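Long-range contacts in amino acid amide racemase (Ochrobactrum anthropi, PDB 6GIO), which belongs to the class-III aminotransferase family of pyridoxal-5'-phosphate enzymes and holds pyridoxal-5'-phosphate in its pocket: residues C[65-70]-C[303-308]; C[105-110]-C[276-281]; C[200-205]-C[233-238]; C[212-217]-C[345-350]; C[320-325]-C[400-405]. All coordinates share one frame; numbering follows the deposited sequence.

Interaction 1 (C[65-70]-C[303-308])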
# COMPACT_ATOMS: atom_id res chain seq x y z
N GLU C 65 5.31 14.23 -17.43
CA GLU C 65 4.18 14.31 -18.37
C GLU C 65 3.02 13.36 -18.01
O GLU C 65 1.89 13.79 -18.02
CB GLU C 65 4.61 14.08 -19.83
N ALA C 66 3.28 12.08 -17.75
CA ALA C 66 2.20 11.12 -17.45
C ALA C 66 1.44 11.52 -16.19
O ALA C 66 0.22 11.45 -16.15
CB ALA C 66 2.74 9.70 -17.31
N VAL C 67 2.18 11.96 -15.18
CA VAL C 67 1.59 12.38 -13.91
C VAL C 67 0.75 13.66 -14.10
O VAL C 67 -0.38 13.75 -13.59
CB VAL C 67 2.70 12.50 -12.81
CG1 VAL C 67 2.21 13.18 -11.55
CG2 VAL C 67 3.22 11.11 -12.47
N GLU C 68 1.28 14.63 -14.86
CA GLU C 68 0.53 15.87 -15.09
C GLU C 68 -0.78 15.61 -15.81
O GLU C 68 -1.82 16.09 -15.38
CB GLU C 68 1.32 16.84 -15.92
CG GLU C 68 2.38 17.55 -15.12
CD GLU C 68 3.27 18.38 -16.02
OE1 GLU C 68 3.42 18.03 -17.24
OE2 GLU C 68 3.80 19.38 -15.49
N LYS C 69 -0.73 14.84 -16.90
CA LYS C 69 -1.95 14.57 -17.66
C LYS C 69 -3.00 13.86 -16.81
O LYS C 69 -4.18 14.26 -16.81
CB LYS C 69 -1.64 13.81 -18.96
CG LYS C 69 -0.93 14.69 -19.99
CD LYS C 69 -0.26 13.92 -21.14
CE LYS C 69 -1.12 12.80 -21.67
NZ LYS C 69 -0.45 12.14 -22.84
N SER C 70 -2.59 12.85 -16.03
CA SER C 70 -3.52 12.10 -15.17
C SER C 70 -4.09 12.84 -13.98
O SER C 70 -5.27 12.71 -13.68
CB SER C 70 -2.91 10.74 -14.72
OG SER C 70 -1.59 10.92 -14.17
N THR C 303 -0.59 4.37 -12.30
CA THR C 303 -0.46 3.48 -13.49
C THR C 303 0.06 4.22 -14.71
O THR C 303 0.85 3.65 -15.47
CB THR C 303 -1.73 2.68 -13.84
OG1 THR C 303 -2.83 3.55 -14.04
CG2 THR C 303 -2.09 1.74 -12.71
N ALA C 304 -0.33 5.48 -14.89
CA ALA C 304 0.25 6.29 -15.95
C ALA C 304 1.79 6.43 -15.76
O ALA C 304 2.54 6.30 -16.73
CB ALA C 304 -0.43 7.66 -16.07
N ALA C 305 2.25 6.70 -14.52
CA ALA C 305 3.68 6.78 -14.26
C ALA C 305 4.38 5.46 -14.66
O ALA C 305 5.45 5.44 -15.26
CB ALA C 305 3.95 7.13 -12.81
N GLY C 306 3.76 4.34 -14.35
CA GLY C 306 4.33 3.04 -14.70
C GLY C 306 4.44 2.82 -16.20
O GLY C 306 5.39 2.19 -16.68
N ARG C 307 3.46 3.31 -16.95
CA ARG C 307 3.51 3.18 -18.41
C ARG C 307 4.70 3.97 -18.93
O ARG C 307 5.39 3.49 -19.82
CB ARG C 307 2.23 3.68 -19.07
CG ARG C 307 1.05 2.81 -18.76
CD ARG C 307 0.03 2.95 -19.85
NE ARG C 307 0.45 2.21 -21.02
CZ ARG C 307 0.18 2.55 -22.28
NH1 ARG C 307 -0.53 3.65 -22.56
NH2 ARG C 307 0.61 1.79 -23.25
N ALA C 308 4.93 5.16 -18.37
CA ALA C 308 6.05 6.00 -18.76
C ALA C 308 7.36 5.31 -18.42
O ALA C 308 8.32 5.35 -19.18
CB ALA C 308 5.97 7.37 -18.09
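Ala66 and Ala304 bring two helix segments, 65-70 and 303-308, together in a nearly antiparallel pass, with axes 8.2 Å apart and N-to-C directions 153° from each other. That is a short separation for packed helices, and alanine makes it possible. The CB of Ala66 points toward the partner and settles on the turn formed by Ala304, Ala305 and Ala308: it lies 3.5 Å from Ala304 O, 4.0 Å from Ala304 CB and 4.1 Å from Ala308 CB. The fit is reciprocal, because Ala304 CB in turn reaches toward the 65-70 backbone and lies 3.9 Å from Ser70 OG. This is close packing of small side chains between helix 61-72 and helix 300-315, in a part of the class-III aminotransferase fold that also borders the dimer partner. There Val67 packs on Val67 of the second subunit, and Glu68 forms a salt bridge with Arg72 of that subunit. Within the chain, Val67 sends its CG2 branch, anti to the carbonyl carbon, toward Ala305 CB at 4.1 Å; both residues also rest on Leu273. Ser70 OG stays within its own helix, 2.7 Å from Ala66 O and 3.1 Å from Val67 O. Farther along the second helix, Arg307 turns to Asp93 of helix 85-97 in a salt bridge.

Interaction 2 (C[105-110]-C[276-281])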
# COMPACT_ATOMS: atom_id res chain seq x y z
N ARG C 105 -3.64 -12.75 -16.01
CA ARG C 105 -4.22 -11.47 -15.61
C ARG C 105 -3.28 -10.77 -14.62
O ARG C 105 -2.34 -11.39 -14.05
CB ARG C 105 -5.57 -11.66 -14.94
CG ARG C 105 -6.59 -12.43 -15.75
CD ARG C 105 -7.12 -11.61 -16.90
NE ARG C 105 -8.21 -12.23 -17.63
CZ ARG C 105 -8.08 -13.07 -18.66
NH1 ARG C 105 -6.89 -13.43 -19.08
NH2 ARG C 105 -9.17 -13.55 -19.27
N VAL C 106 -3.61 -9.50 -14.39
CA VAL C 106 -2.81 -8.57 -13.62
C VAL C 106 -3.63 -7.96 -12.49
O VAL C 106 -4.76 -7.52 -12.69
CB VAL C 106 -2.34 -7.45 -14.50
CG1 VAL C 106 -1.34 -6.57 -13.75
CG2 VAL C 106 -1.74 -8.05 -15.76
N TRP C 107 -3.07 -7.97 -11.31
CA TRP C 107 -3.64 -7.27 -10.18
C TRP C 107 -2.68 -6.18 -9.89
O TRP C 107 -1.52 -6.39 -10.01
CB TRP C 107 -3.71 -8.23 -8.98
CG TRP C 107 -4.01 -7.65 -7.63
CD1 TRP C 107 -5.21 -7.62 -7.03
CD2 TRP C 107 -3.05 -7.12 -6.67
NE1 TRP C 107 -5.09 -7.07 -5.77
CE2 TRP C 107 -3.77 -6.77 -5.52
CE3 TRP C 107 -1.65 -6.90 -6.69
CZ2 TRP C 107 -3.16 -6.22 -4.38
CZ3 TRP C 107 -1.05 -6.32 -5.53
CH2 TRP C 107 -1.82 -5.99 -4.41
N PHE C 108 -3.18 -5.03 -9.46
CA PHE C 108 -2.33 -3.91 -9.03
C PHE C 108 -2.40 -3.60 -7.55
O PHE C 108 -3.46 -3.73 -6.94
CB PHE C 108 -2.76 -2.65 -9.77
CG PHE C 108 -2.36 -2.65 -11.22
CD1 PHE C 108 -1.01 -2.58 -11.59
CD2 PHE C 108 -3.34 -2.76 -12.22
CE1 PHE C 108 -0.63 -2.60 -12.92
CE2 PHE C 108 -2.97 -2.74 -13.56
CZ PHE C 108 -1.62 -2.68 -13.91
N GLY C 109 -1.29 -3.09 -7.00
CA GLY C 109 -1.30 -2.64 -5.61
C GLY C 109 -0.38 -1.46 -5.49
O GLY C 109 -0.08 -0.80 -6.50
N HIS C 110 0.04 -1.17 -4.27
CA HIS C 110 0.88 0.01 -4.01
C HIS C 110 2.29 -0.28 -3.67
O HIS C 110 3.11 0.64 -3.68
CB HIS C 110 0.34 0.76 -2.82
CG HIS C 110 -1.08 1.10 -2.96
ND1 HIS C 110 -1.54 1.91 -3.97
CD2 HIS C 110 -2.15 0.77 -2.21
CE1 HIS C 110 -2.84 2.09 -3.82
NE2 HIS C 110 -3.24 1.38 -2.78
N SER C 276 2.63 -1.40 -7.48
CA SER C 276 3.08 -2.79 -7.56
C SER C 276 2.14 -3.58 -8.48
O SER C 276 1.06 -3.10 -8.85
CB SER C 276 3.13 -3.43 -6.18
OG SER C 276 1.83 -3.62 -5.57
N ALA C 277 2.56 -4.78 -8.85
CA ALA C 277 1.70 -5.64 -9.65
C ALA C 277 2.03 -7.10 -9.48
O ALA C 277 3.16 -7.43 -9.17
CB ALA C 277 1.74 -5.27 -11.11
N VAL C 278 1.02 -7.94 -9.73
CA VAL C 278 1.18 -9.38 -9.76
C VAL C 278 0.65 -9.88 -11.11
O VAL C 278 -0.48 -9.59 -11.54
CB VAL C 278 0.40 -10.07 -8.63
CG1 VAL C 278 0.51 -11.58 -8.71
CG2 VAL C 278 0.90 -9.61 -7.27
N VAL C 279 1.49 -10.61 -11.82
CA VAL C 279 1.09 -11.19 -13.13
C VAL C 279 1.04 -12.67 -12.88
O VAL C 279 1.98 -13.21 -12.34
CB VAL C 279 2.11 -10.87 -14.25
CG1 VAL C 279 1.74 -11.57 -15.55
CG2 VAL C 279 2.14 -9.38 -14.48
N GLY C 280 -0.09 -13.29 -13.18
CA GLY C 280 -0.28 -14.67 -12.86
C GLY C 280 -1.22 -15.34 -13.83
O GLY C 280 -1.77 -14.68 -14.70
N PRO C 281 -1.38 -16.66 -13.72
CA PRO C 281 -2.27 -17.35 -14.66
C PRO C 281 -3.73 -17.03 -14.29
O PRO C 281 -4.01 -16.73 -13.12
CB PRO C 281 -1.94 -18.84 -14.47
CG PRO C 281 -1.09 -18.95 -13.27
CD PRO C 281 -0.77 -17.57 -12.74
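Trp107 and Val278 form one of three hydrogen-bonded pairs in this antiparallel match; Arg105 with Gly280 and Gly109 with Ser276 are the others, and each pair exchanges two N-H...O bonds. Trp107 N to Val278 O is 3.1 Å and the return bond, Val278 N to Trp107 O, 3.0 Å. Trp107, its CG anti to the backbone N (chi1 168°), slants its six-membered ring across the Val278 side chain, CE3 to CG2 3.8 Å, while Gly109 N sits over one ring face. Ser276 OG tucks in 3.3 Å from Gly109 CA, where there is no side chain. The opposite side of the sheet, with Val106 and Ala277, carries Phe108, whose CD1 meets Ala277 CB at 3.9 Å and whose edge points at Ser276 O, 3.5 Å from CD1. Farther out, Trp107 NE1 is hydrogen-bonded to Val292 O, and Asp114 of helix 112-127 holds Ser276 OG. Helix 85-97 covers Val106, Phe108 and Val279. Strand 104-109 is the outermost in this chain, and strand 276-281 runs against both its neighbours: the antiparallel strand that marks the seven-stranded large-domain sheet of fold-type I pyridoxal-phosphate enzymes.

Interaction 3 (C[200-205]-C[233-238]). With PLP (pyridoxal-5'-phosphate), chain G.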
# COMPACT_ATOMS: atom_id res chain seq x y z
N ALA C 200 1.84 -24.92 -2.07
CA ALA C 200 1.20 -24.02 -3.05
C ALA C 200 2.22 -23.46 -4.06
O ALA C 200 2.01 -23.47 -5.28
CB ALA C 200 0.53 -22.85 -2.33
N ALA C 201 3.31 -22.93 -3.50
CA ALA C 201 4.24 -22.12 -4.24
C ALA C 201 5.62 -22.07 -3.62
O ALA C 201 5.77 -22.27 -2.41
CB ALA C 201 3.69 -20.71 -4.28
N VAL C 202 6.61 -21.75 -4.45
CA VAL C 202 7.97 -21.43 -3.99
C VAL C 202 8.19 -20.01 -4.39
O VAL C 202 7.88 -19.65 -5.54
CB VAL C 202 9.07 -22.35 -4.62
CG1 VAL C 202 8.92 -22.48 -6.12
CG2 VAL C 202 10.49 -21.87 -4.27
N PHE C 203 8.72 -19.22 -3.45
CA PHE C 203 9.06 -17.83 -3.70
C PHE C 203 10.54 -17.62 -3.89
O PHE C 203 11.34 -17.94 -2.98
CB PHE C 203 8.61 -16.95 -2.57
CG PHE C 203 7.15 -16.58 -2.61
CD1 PHE C 203 6.18 -17.52 -2.29
CD2 PHE C 203 6.75 -15.27 -2.92
CE1 PHE C 203 4.82 -17.17 -2.29
CE2 PHE C 203 5.42 -14.92 -2.92
CZ PHE C 203 4.44 -15.87 -2.60
N ILE C 204 10.88 -17.01 -5.02
CA ILE C 204 12.29 -16.89 -5.47
C ILE C 204 12.65 -15.44 -5.73
O ILE C 204 12.03 -14.80 -6.62
CB ILE C 204 12.50 -17.64 -6.81
CG1 ILE C 204 12.32 -19.14 -6.65
CG2 ILE C 204 13.89 -17.35 -7.37
CD1 ILE C 204 12.24 -19.87 -8.00
N GLU C 205 13.61 -14.91 -4.97
CA GLU C 205 14.35 -13.74 -5.40
C GLU C 205 15.48 -14.20 -6.36
O GLU C 205 16.33 -15.01 -5.96
CB GLU C 205 15.00 -13.01 -4.21
CG GLU C 205 14.07 -12.43 -3.16
CD GLU C 205 14.81 -11.49 -2.22
OE1 GLU C 205 14.87 -11.73 -1.02
OE2 GLU C 205 15.36 -10.49 -2.67
N ILE C 233 3.87 -27.43 -7.91
CA ILE C 233 4.12 -26.25 -7.07
C ILE C 233 4.31 -25.05 -8.04
O ILE C 233 5.12 -25.08 -8.98
CB ILE C 233 5.37 -26.41 -6.17
CG1 ILE C 233 5.18 -27.57 -5.20
CG2 ILE C 233 5.64 -25.16 -5.38
CD1 ILE C 233 6.41 -28.14 -4.53
N LEU C 234 3.55 -23.99 -7.82
CA LEU C 234 3.70 -22.80 -8.65
C LEU C 234 4.98 -22.02 -8.28
O LEU C 234 5.37 -21.94 -7.10
CB LEU C 234 2.47 -21.92 -8.51
CG LEU C 234 1.15 -22.56 -8.96
CD1 LEU C 234 -0.04 -21.62 -8.72
CD2 LEU C 234 1.24 -22.97 -10.42
N VAL C 235 5.60 -21.44 -9.30
CA VAL C 235 6.89 -20.82 -9.19
C VAL C 235 6.72 -19.30 -9.31
O VAL C 235 6.19 -18.79 -10.30
CB VAL C 235 7.82 -21.39 -10.28
CG1 VAL C 235 9.20 -20.75 -10.22
CG2 VAL C 235 7.92 -22.91 -10.14
N VAL C 236 7.10 -18.61 -8.24
CA VAL C 236 6.83 -17.21 -8.10
C VAL C 236 8.19 -16.53 -8.09
O VAL C 236 9.00 -16.85 -7.25
CB VAL C 236 6.12 -16.88 -6.75
CG1 VAL C 236 5.85 -15.38 -6.60
CG2 VAL C 236 4.82 -17.67 -6.56
N VAL C 237 8.43 -15.59 -8.99
CA VAL C 237 9.62 -14.77 -8.91
C VAL C 237 9.29 -13.34 -8.43
O VAL C 237 8.44 -12.64 -9.00
CB VAL C 237 10.38 -14.72 -10.27
CG1 VAL C 237 11.59 -13.81 -10.16
CG2 VAL C 237 10.83 -16.10 -10.70
N ASP C 238 9.98 -12.91 -7.38
CA ASP C 238 9.92 -11.52 -6.87
C ASP C 238 10.91 -10.63 -7.62
O ASP C 238 12.11 -10.70 -7.36
CB ASP C 238 10.26 -11.55 -5.38
CG ASP C 238 10.01 -10.21 -4.69
OD1 ASP C 238 10.01 -9.18 -5.38
OD2 ASP C 238 9.79 -10.18 -3.46
N1 PLP G . 10.23 -7.96 -2.35
C2 PLP G . 11.51 -7.60 -2.60
C2A PLP G . 12.49 -8.51 -3.28
C3 PLP G . 12.01 -6.26 -2.18
O3 PLP G . 13.28 -5.92 -2.43
C4 PLP G . 11.10 -5.31 -1.53
C4A PLP G . 11.59 -3.95 -1.12
C5 PLP G . 9.70 -5.81 -1.31
C6 PLP G . 9.36 -7.12 -1.74
C5A PLP G . 8.68 -4.94 -0.59
O4P PLP G . 8.49 -3.64 -1.16
P PLP G . 7.89 -2.44 -0.30
O1P PLP G . 7.40 -1.51 -1.37
O2P PLP G . 9.03 -1.86 0.52
O3P PLP G . 6.75 -3.05 0.51
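Phe203 and Val236 pair in the middle of two parallel strands, 200-204 and 234-238, the two strands of a beta-alpha-beta crossover whose helix, 220-229, packs on one side of them. Five backbone bonds, among them Val236 N to Val202 O at 3.0 Å, hold the strands in step, and the side chains interlock on both faces. On the face of Ala201, Phe203, Leu234 and Val236, the valine is the bump: its two methyls straddle the gap between Ala201 and Phe203. CG1 stands over the phenyl face in a CH-pi contact, 4.1 Å from the centroid of the Phe203 ring and 27° off its normal, while CG2 drops against Ala201 CB at 4.0 Å. Asn116 of helix 112-127 backs Phe203 on this side. The face toward helix 220-229 is a row of branched aliphatics. Val202 sends CG1 between backbone N and carbonyl carbon (chi1 47°), which lets that methyl touch both Val235 CG2, 4.2 Å away, and the CG2 of Ile233. Ile204 crosses Val235 obliquely and touches it tip to branch, CD1 to CG1 3.9 Å. At the start of the pair, Ile233 CG2 presses on the backbone, 3.5 Å from Ala201 CA. Both strands then end at the cofactor. Glu205, held by Ser209 and the Tyr139 backbone N, brings OE2 to 3.5 Å from the PLP methyl C2A. Asp238, steadied through OD1 by Val240 N and through OD2 by His140, presents OD2 to the PLP pyridine N1 at 2.5 Å.

Interaction 4 (C[212-217]-C[345-350])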
# COMPACT_ATOMS: atom_id res chain seq x y z
N GLY C 212 21.93 -9.72 0.98
CA GLY C 212 23.31 -9.36 0.65
C GLY C 212 23.67 -9.24 -0.81
O GLY C 212 24.84 -9.37 -1.17
N LEU C 213 22.68 -8.97 -1.66
CA LEU C 213 22.88 -8.92 -3.12
C LEU C 213 23.66 -10.14 -3.63
O LEU C 213 24.69 -10.04 -4.34
CB LEU C 213 23.51 -7.58 -3.50
CG LEU C 213 22.51 -6.42 -3.40
CD1 LEU C 213 23.19 -5.09 -3.13
CD2 LEU C 213 21.66 -6.35 -4.67
N VAL C 214 23.14 -11.30 -3.25
CA VAL C 214 23.74 -12.55 -3.59
C VAL C 214 23.21 -13.10 -4.91
O VAL C 214 22.03 -13.38 -5.03
CB VAL C 214 23.47 -13.59 -2.47
CG1 VAL C 214 24.06 -14.95 -2.82
CG2 VAL C 214 24.06 -13.11 -1.16
N VAL C 215 24.08 -13.25 -5.89
CA VAL C 215 23.71 -13.91 -7.13
C VAL C 215 23.92 -15.40 -6.93
O VAL C 215 25.03 -15.86 -6.60
CB VAL C 215 24.57 -13.49 -8.33
CG1 VAL C 215 24.10 -14.18 -9.63
CG2 VAL C 215 24.52 -11.98 -8.51
N PRO C 216 22.86 -16.20 -7.16
CA PRO C 216 23.05 -17.61 -6.96
C PRO C 216 24.07 -18.22 -7.92
O PRO C 216 24.35 -17.61 -8.96
CB PRO C 216 21.65 -18.19 -7.23
CG PRO C 216 21.08 -17.26 -8.24
CD PRO C 216 21.58 -15.89 -7.80
N PRO C 217 24.60 -19.42 -7.58
CA PRO C 217 25.40 -20.21 -8.49
C PRO C 217 24.59 -20.57 -9.72
O PRO C 217 23.42 -20.83 -9.60
CB PRO C 217 25.69 -21.51 -7.71
CG PRO C 217 25.20 -21.29 -6.32
CD PRO C 217 24.19 -20.20 -6.40
N ASP C 345 34.36 -8.33 -2.02
CA ASP C 345 33.64 -8.79 -3.23
C ASP C 345 32.86 -7.62 -3.80
O ASP C 345 32.47 -6.70 -3.08
CB ASP C 345 32.68 -9.92 -2.85
CG ASP C 345 32.21 -10.76 -4.04
OD1 ASP C 345 32.87 -10.80 -5.10
OD2 ASP C 345 31.17 -11.44 -3.88
N VAL C 346 32.67 -7.65 -5.12
CA VAL C 346 31.79 -6.76 -5.83
C VAL C 346 30.96 -7.70 -6.66
O VAL C 346 31.49 -8.44 -7.48
CB VAL C 346 32.58 -5.76 -6.74
CG1 VAL C 346 31.60 -4.88 -7.54
CG2 VAL C 346 33.51 -4.88 -5.91
N ARG C 347 29.64 -7.73 -6.42
CA ARG C 347 28.77 -8.73 -7.10
C ARG C 347 27.49 -8.06 -7.49
O ARG C 347 27.20 -6.94 -7.08
CB ARG C 347 28.53 -9.97 -6.22
CG ARG C 347 28.06 -9.65 -4.79
CD ARG C 347 27.66 -10.91 -3.99
NE ARG C 347 27.23 -10.52 -2.64
CZ ARG C 347 28.01 -10.53 -1.56
NH1 ARG C 347 29.25 -10.93 -1.63
NH2 ARG C 347 27.54 -10.12 -0.40
N GLY C 348 26.71 -8.73 -8.30
CA GLY C 348 25.46 -8.14 -8.75
C GLY C 348 25.23 -8.42 -10.20
O GLY C 348 25.92 -9.25 -10.80
N ARG C 349 24.23 -7.75 -10.76
CA ARG C 349 24.09 -7.74 -12.20
C ARG C 349 23.71 -6.36 -12.61
O ARG C 349 22.85 -5.74 -11.96
CB ARG C 349 23.05 -8.69 -12.67
CG ARG C 349 23.23 -10.12 -12.28
CD ARG C 349 22.24 -10.91 -13.11
NE ARG C 349 22.22 -12.34 -12.83
CZ ARG C 349 22.99 -13.24 -13.42
NH1 ARG C 349 23.90 -12.86 -14.31
NH2 ARG C 349 22.87 -14.54 -13.13
N GLY C 350 24.31 -5.89 -13.70
CA GLY C 350 23.97 -4.61 -14.28
C GLY C 350 24.10 -3.52 -13.23
O GLY C 350 25.12 -3.41 -12.58
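Arg347 reaches from its strand to the carbonyls of Gly212 and Leu213, and its chain can be followed atom by atom. From CB the chain leaves with CG between the backbone N and the carbonyl carbon (chi1 50°), then runs extended. CG passes Leu213 O at 3.4 Å and CD comes to 3.1 Å from the same oxygen. NE turns to Gly212 O at 3.0 Å, with a weak bond to Leu213 O besides. At the tip the guanidinium grips Gly212 O side-on, since NH2 also donates to it at 2.9 Å, and the oxygen lies in the guanidinium plane. NH1 closes a salt bridge to OD2 of Asp345, two residues back on the strand, 3.0 Å away and using the anti lone pair. Asp356 takes NH2 in a second salt bridge, so the positive group is bracketed by two carboxylates as well as by the carbonyls. Val215 supplies the apolar part: CG1 stands over a face of the Arg349 guanidinium, 3.7 Å from NH2, and CG2 lies 3.8 Å from Gly348 O. Arg349 itself is salt-bridged to Glu256. The contact pins the loop after strand 199-204, which also carries the pocket residue Ser209, to strand 343-349, outermost in this chain in a sheet separate from the one that holds strand 199-204; within that loop Leu213 and Val214 both face Leu208, the geometry of a G1 beta bulge.

Interaction 5 (C[320-325]-C[400-405])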
# COMPACT_ATOMS: atom_id res chain seq x y z
N GLN C 320 19.80 -2.93 -21.99
CA GLN C 320 21.09 -3.07 -22.66
C GLN C 320 22.05 -2.02 -22.06
O GLN C 320 23.14 -2.35 -21.66
CB GLN C 320 20.95 -2.95 -24.18
CG GLN C 320 20.07 -4.04 -24.81
CD GLN C 320 18.59 -4.06 -24.34
OE1 GLN C 320 17.93 -3.00 -24.20
NE2 GLN C 320 18.08 -5.27 -24.08
N ARG C 321 21.63 -0.79 -21.92
CA ARG C 321 22.50 0.20 -21.33
C ARG C 321 22.98 -0.17 -19.91
O ARG C 321 24.16 0.02 -19.58
CB ARG C 321 21.84 1.56 -21.34
CG ARG C 321 22.79 2.66 -20.93
CD ARG C 321 22.14 4.02 -20.97
NE ARG C 321 23.10 5.05 -20.59
CZ ARG C 321 23.34 5.50 -19.35
NH1 ARG C 321 22.71 5.04 -18.29
NH2 ARG C 321 24.26 6.41 -19.16
N SER C 322 22.10 -0.71 -19.08
CA SER C 322 22.45 -1.00 -17.69
C SER C 322 23.52 -2.12 -17.61
O SER C 322 24.41 -2.08 -16.75
CB SER C 322 21.20 -1.36 -16.88
OG SER C 322 20.28 -0.29 -16.88
N GLU C 323 23.45 -3.12 -18.49
CA GLU C 323 24.55 -4.10 -18.59
C GLU C 323 25.89 -3.42 -18.84
O GLU C 323 26.89 -3.74 -18.20
CB GLU C 323 24.32 -5.10 -19.72
CG GLU C 323 25.51 -6.01 -19.96
CD GLU C 323 25.12 -7.27 -20.72
OE1 GLU C 323 24.90 -7.21 -21.94
OE2 GLU C 323 25.01 -8.34 -20.10
N ARG C 324 25.92 -2.50 -19.80
CA ARG C 324 27.17 -1.86 -20.21
C ARG C 324 27.68 -0.91 -19.12
O ARG C 324 28.81 -1.01 -18.68
CB ARG C 324 26.99 -1.18 -21.58
CG ARG C 324 28.24 -0.49 -22.15
CD ARG C 324 27.94 0.24 -23.45
NE ARG C 324 27.10 1.44 -23.25
CZ ARG C 324 27.55 2.61 -22.78
NH1 ARG C 324 28.82 2.76 -22.43
NH2 ARG C 324 26.70 3.62 -22.63
N VAL C 325 26.81 -0.04 -18.64
CA VAL C 325 27.17 1.02 -17.68
C VAL C 325 27.42 0.43 -16.28
O VAL C 325 28.35 0.83 -15.56
CB VAL C 325 26.03 2.10 -17.75
CG1 VAL C 325 25.70 2.76 -16.43
CG2 VAL C 325 26.35 3.12 -18.84
N PRO C 400 21.53 2.70 -8.34
CA PRO C 400 21.26 4.05 -8.84
C PRO C 400 20.17 4.06 -9.92
O PRO C 400 19.88 3.01 -10.52
CB PRO C 400 22.61 4.47 -9.44
CG PRO C 400 23.32 3.20 -9.78
CD PRO C 400 22.84 2.18 -8.78
N PRO C 401 19.62 5.25 -10.22
CA PRO C 401 18.74 5.39 -11.38
C PRO C 401 19.40 4.81 -12.65
O PRO C 401 20.64 4.90 -12.82
CB PRO C 401 18.56 6.89 -11.50
CG PRO C 401 18.79 7.41 -10.12
CD PRO C 401 19.91 6.56 -9.61
N LEU C 402 18.60 4.18 -13.48
CA LEU C 402 19.08 3.57 -14.70
C LEU C 402 19.64 4.63 -15.65
O LEU C 402 20.33 4.30 -16.62
CB LEU C 402 17.92 2.84 -15.37
CG LEU C 402 17.34 1.65 -14.59
CD1 LEU C 402 16.49 0.75 -15.49
CD2 LEU C 402 18.43 0.83 -13.96
N THR C 403 19.33 5.89 -15.37
CA THR C 403 19.80 7.01 -16.15
C THR C 403 21.16 7.52 -15.70
O THR C 403 21.61 8.57 -16.16
CB THR C 403 18.78 8.16 -16.05
OG1 THR C 403 18.45 8.37 -14.68
CG2 THR C 403 17.49 7.79 -16.83
N LEU C 404 21.82 6.79 -14.81
CA LEU C 404 23.14 7.16 -14.33
C LEU C 404 24.10 7.38 -15.52
O LEU C 404 24.20 6.55 -16.44
CB LEU C 404 23.68 6.08 -13.39
CG LEU C 404 24.95 6.45 -12.61
CD1 LEU C 404 24.70 7.50 -11.54
CD2 LEU C 404 25.58 5.19 -12.02
N THR C 405 24.80 8.52 -15.51
CA THR C 405 25.73 8.85 -16.64
C THR C 405 27.14 8.32 -16.40
O THR C 405 27.51 7.98 -15.26
CB THR C 405 25.79 10.36 -16.93
OG1 THR C 405 26.41 11.05 -15.84
CG2 THR C 405 24.41 10.92 -17.15
O HOH W 1 20.71 2.34 -18.13
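Leu404 O is gripped by both terminal nitrogens of Arg321, NH2 at 2.7 Å and NH1 at 2.8 Å, end-on. The oxygen lies in the guanidinium plane, while both donors approach from the same face of the Leu404 carbonyl. Arg321 gets there by stretching: CG is anti to the backbone N (chi1 -171°) and the chain stays extended to NE, so the group spans the gap from helix to loop. Val325, one turn on, places CG2 3.8 Å above the centre of the guanidinium, backing one face. The target is a type I turn from Pro401 to Leu404 that leads straight into helix 406-424, with Thr405 as N-cap; the Thr405 side chain caps a backbone N of that helix, and Glu408 returns a bond to Thr405 N, a capping box. Next to the arginine on the helix, Ser322 meets Leu402, whose CD2 lies 3.6 Å from Ser322 OG. A water joins the two residues further, donating to Ser322 OG at 2.9 Å and lying so close to Leu402 O that the exact geometry there is doubtful. Ser322 OG is also hydrogen-bonded to Leu318 O of its own helix. Alongside, Arg324 is salt-bridged to Glu406, a further tie between helix 318-339 and the helix that follows the turn.

Interactions 2 and 3 lie on one seven-stranded sheet, their centres about 15 Å apart, and along the chain interaction 3 is nested inside interaction 2, which is nested inside interaction 1. The helix pair of interaction 1 sits about 18 Å from interaction 2 between centres, and both touch the second subunit. Interactions 4 and 5 are about 17 Å apart between centres, linked through helix 318-339 and strand 343-349, which follow each other in the chain. Interaction 4 alternates with 1, 2, 3 and 5 along the chain and joins the loop after strand 199-204 to the other sheet. Cofactor-binding strand ends and the second sheet are thus tied by segments distant in sequence.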